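PDB 2BUE: Aac(6')-ib from Escherichia coli, which probably transfers the acetyl group of acetyl-CoA to the 6'-amino group of aminoglycoside antibiotics such as kanamycin B, and so confers resistance. Local coordinates for residues A[162-167]-A[186-191]. The protein carries 2 engineered substitutions. Residues are numbered along the deposited sequence; the frame is centred on the assembly and turned at random.
Sequences RAIRCY and VYMVQT. With COA (coenzyme A), chain B.
M188 reaches from the strand into the notch between I164 and Y167, one helical turn apart. Its chain runs extended through chi2 then bends at chi3 (71°), which lays the methyl CE against the helix: CE sits 3.6 Å from Y167 CB and equally close to the carbonyl oxygen of I164. The sulfur SD, 4.2 Å from I164 CG2, also makes a Met-aromatic contact with Y167, lying obliquely 5.3 Å from the ring centroid. With chi1 at -65°, I164 has CG2 anti to its backbone N, where it meets that sulfur; the I164 and V186 side chains cross at about a right angle, with I164 CD1 4.2 Å from V186 CG2. No hydrogen bond joins the segments; the contact is mainly apolar and largely buried. Y167 OH is hydrogen-bonded to Q119 OE1, and the ring edge faces the coenzyme thiol S1P. On the far side of the helix R165 NE gives a nearly straight hydrogen bond (172°) to O7A of the 3'-phosphate, 3.2 Å away, with NH1 salt-bridged to E168. In this GNAT fold, the nearly parallel segments 162-167 and 186-191 join helix 161-169 to strand 183-191, which runs between strands 151-154 and 173-180, while helix 131-144 touches C166 and Y167.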
loop_
_atom_site.group_PDB
_atom_site.type_symbol
_atom_site.label_atom_id
_atom_site.label_comp_id
_atom_site.label_asym_id
_atom_site.label_seq_id
_atom_site.Cartn_x
_atom_site.Cartn_y
_atom_site.Cartn_z
ATOM N N ARG A 162 -7.158 -1.805 12.657
ATOM C CA ARG A 162 -6.434 -3.022 12.305
ATOM C C ARG A 162 -5.264 -2.668 11.376
ATOM O O ARG A 162 -4.136 -3.131 11.579
ATOM C CB ARG A 162 -7.376 -4.038 11.630
ATOM C CG ARG A 162 -6.672 -5.331 11.218
ATOM C CD ARG A 162 -7.660 -6.366 10.632
ATOM N NE ARG A 162 -8.397 -5.813 9.506
ATOM C CZ ARG A 162 -9.567 -6.268 9.055
ATOM N NH1 ARG A 162 -10.162 -7.305 9.643
ATOM N NH2 ARG A 162 -10.154 -5.673 8.028
ATOM N N ALA A 163 -5.540 -1.838 10.372
ATOM C CA ALA A 163 -4.475 -1.404 9.418
ATOM C C ALA A 163 -3.389 -0.627 10.175
ATOM O O ALA A 163 -2.195 -0.842 9.970
ATOM C CB ALA A 163 -5.058 -0.554 8.322
ATOM N N ILE A 164 -3.812 0.271 11.063
ATOM C CA ILE A 164 -2.854 1.062 11.863
ATOM C C ILE A 164 -1.916 0.160 12.683
ATOM O O ILE A 164 -0.682 0.344 12.671
ATOM C CB ILE A 164 -3.583 2.106 12.772
ATOM C CG1 ILE A 164 -4.308 3.159 11.909
ATOM C CG2 ILE A 164 -2.605 2.770 13.736
ATOM C CD1 ILE A 164 -5.405 3.926 12.667
ATOM N N ARG A 165 -2.486 -0.832 13.371
ATOM C CA ARG A 165 -1.681 -1.774 14.140
ATOM C C ARG A 165 -0.740 -2.596 13.256
ATOM O O ARG A 165 0.423 -2.782 13.605
ATOM C CB ARG A 165 -2.565 -2.693 14.989
ATOM C CG ARG A 165 -1.760 -3.688 15.820
ATOM C CD ARG A 165 -1.126 -3.041 17.060
ATOM N NE ARG A 165 -0.010 -3.837 17.581
ATOM C CZ ARG A 165 1.232 -3.377 17.742
ATOM N NH1 ARG A 165 1.525 -2.116 17.445
ATOM N NH2 ARG A 165 2.186 -4.174 18.219
ATOM N N CYS A 166 -1.237 -3.068 12.115
ATOM C CA CYS A 166 -0.385 -3.808 11.170
ATOM C C CYS A 166 0.835 -2.944 10.791
ATOM O O CYS A 166 1.982 -3.407 10.845
ATOM C CB CYS A 166 -1.191 -4.178 9.932
ATOM S SG CYS A 166 -0.206 -4.832 8.570
ATOM N N TYR A 167 0.576 -1.682 10.438
ATOM C CA TYR A 167 1.660 -0.787 10.043
ATOM C C TYR A 167 2.681 -0.572 11.167
ATOM O O TYR A 167 3.889 -0.571 10.929
ATOM C CB TYR A 167 1.121 0.553 9.537
ATOM C CG TYR A 167 0.526 0.490 8.141
ATOM C CD1 TYR A 167 1.303 -0.000 7.061
ATOM C CD2 TYR A 167 -0.753 1.016 7.874
ATOM C CE1 TYR A 167 0.801 -0.028 5.740
ATOM C CE2 TYR A 167 -1.282 0.970 6.557
ATOM C CZ TYR A 167 -0.480 0.442 5.496
ATOM O OH TYR A 167 -0.911 0.367 4.168
ATOM N N VAL A 186 -4.470 9.073 9.300
ATOM C CA VAL A 186 -3.396 8.988 10.283
ATOM C C VAL A 186 -2.096 8.839 9.491
ATOM O O VAL A 186 -1.849 7.785 8.915
ATOM C CB VAL A 186 -3.605 7.830 11.261
ATOM C CG1 VAL A 186 -2.434 7.723 12.241
ATOM C CG2 VAL A 186 -4.938 8.045 12.033
ATOM N N TYR A 187 -1.294 9.905 9.470
ATOM C CA TYR A 187 -0.033 9.893 8.728
ATOM C C TYR A 187 0.993 9.075 9.519
ATOM O O TYR A 187 1.264 9.347 10.698
ATOM C CB TYR A 187 0.454 11.317 8.553
ATOM C CG TYR A 187 1.593 11.399 7.592
ATOM C CD1 TYR A 187 1.424 11.033 6.239
ATOM C CD2 TYR A 187 2.839 11.838 8.021
ATOM C CE1 TYR A 187 2.500 11.124 5.328
ATOM C CE2 TYR A 187 3.930 11.917 7.121
ATOM C CZ TYR A 187 3.750 11.544 5.794
ATOM O OH TYR A 187 4.837 11.600 4.947
ATOM N N MET A 188 1.559 8.058 8.867
ATOM C CA MET A 188 2.529 7.166 9.509
ATOM C C MET A 188 3.780 7.079 8.648
ATOM O O MET A 188 3.680 7.052 7.431
ATOM C CB MET A 188 1.937 5.762 9.652
ATOM C CG MET A 188 0.632 5.761 10.492
ATOM S SD MET A 188 -0.018 4.108 10.719
ATOM C CE MET A 188 1.158 3.372 11.839
ATOM N N VAL A 189 4.941 6.986 9.285
ATOM C CA VAL A 189 6.199 6.946 8.526
ATOM C C VAL A 189 7.195 5.945 9.099
ATOM O O VAL A 189 7.157 5.583 10.291
ATOM C CB VAL A 189 6.867 8.364 8.404
ATOM C CG1 VAL A 189 5.928 9.412 7.816
ATOM C CG2 VAL A 189 7.478 8.823 9.732
ATOM N N GLN A 190 8.115 5.523 8.231
ATOM C CA GLN A 190 9.270 4.720 8.605
ATOM C C GLN A 190 10.456 5.273 7.800
ATOM O O GLN A 190 10.436 5.231 6.578
ATOM C CB GLN A 190 9.024 3.260 8.244
ATOM C CG GLN A 190 10.099 2.341 8.744
ATOM C CD GLN A 190 9.792 0.868 8.575
ATOM O OE1 GLN A 190 8.659 0.444 8.217
ATOM N NE2 GLN A 190 10.790 0.058 8.874
ATOM N N THR A 191 11.467 5.823 8.475
ATOM C CA THR A 191 12.622 6.415 7.781
ATOM C C THR A 191 13.655 5.341 7.445
ATOM O O THR A 191 13.685 4.281 8.061
ATOM C CB THR A 191 13.340 7.473 8.657
ATOM O OG1 THR A 191 13.881 6.824 9.820
ATOM C CG2 THR A 191 12.349 8.608 9.071
HETATM N N1A COA B . -9.183 -3.516 15.518
HETATM C C2A COA B . -8.011 -3.172 16.048
HETATM N N3A COA B . -6.957 -3.971 15.965
HETATM C C4A COA B . -7.067 -5.156 15.338
HETATM C C5A COA B . -8.269 -5.550 14.778
HETATM C C6A COA B . -9.354 -4.693 14.877
HETATM N N6A COA B . -10.528 -5.047 14.342
HETATM N N7A COA B . -8.103 -6.752 14.228
HETATM C C8A COA B . -6.839 -7.112 14.435
HETATM N N9A COA B . -6.216 -6.143 15.116
HETATM C C1B COA B . -4.815 -6.135 15.520
HETATM C C2B COA B . -4.372 -7.583 15.533
HETATM O O2B COA B . -4.535 -8.090 16.862
HETATM C C3B COA B . -2.913 -7.463 15.103
HETATM O O3B COA B . -2.139 -6.951 16.192
HETATM P P3B COA B . -1.423 -7.938 17.230
HETATM O O7A COA B . -0.467 -6.961 18.099
HETATM O O8A COA B . -0.459 -8.894 16.369
HETATM O O9A COA B . -2.410 -8.684 18.059
HETATM C C4B COA B . -2.978 -6.358 14.037
HETATM O O4B COA B . -4.134 -5.541 14.368
HETATM C C5B COA B . -3.020 -6.726 12.552
HETATM O O5B COA B . -1.807 -7.348 12.109
HETATM P P1A COA B . -1.915 -8.484 10.946
HETATM O O1A COA B . -0.578 -8.655 10.269
HETATM O O2A COA B . -2.614 -9.712 11.404
HETATM O O3A COA B . -2.876 -7.715 9.934
HETATM P P2A COA B . -3.572 -8.421 8.639
HETATM O O4A COA B . -2.803 -9.625 8.272
HETATM O O5A COA B . -5.053 -8.495 8.814
HETATM O O6A COA B . -3.267 -7.269 7.540
HETATM C CBP COA B . -4.473 -5.476 6.424
HETATM C CCP COA B . -3.732 -5.902 7.709
HETATM C CDP COA B . -5.000 -4.037 6.636
HETATM C CEP COA B . -3.471 -5.515 5.241
HETATM C CAP COA B . -5.662 -6.462 6.162
HETATM O OAP COA B . -6.432 -6.656 7.367
HETATM C C9P COA B . -6.565 -6.022 4.988
HETATM O O9P COA B . -6.157 -6.120 3.829
HETATM N N8P COA B . -7.784 -5.547 5.329
HETATM C C7P COA B . -8.777 -5.082 4.334
HETATM C C6P COA B . -8.199 -3.942 3.454
HETATM C C5P COA B . -7.499 -2.815 4.253
HETATM O O5P COA B . -7.933 -2.424 5.340
HETATM N N4P COA B . -6.408 -2.288 3.672
HETATM C C3P COA B . -5.628 -1.227 4.345
HETATM C C2P COA B . -6.143 0.179 4.048
HETATM S S1P COA B . -5.056 1.491 4.769
#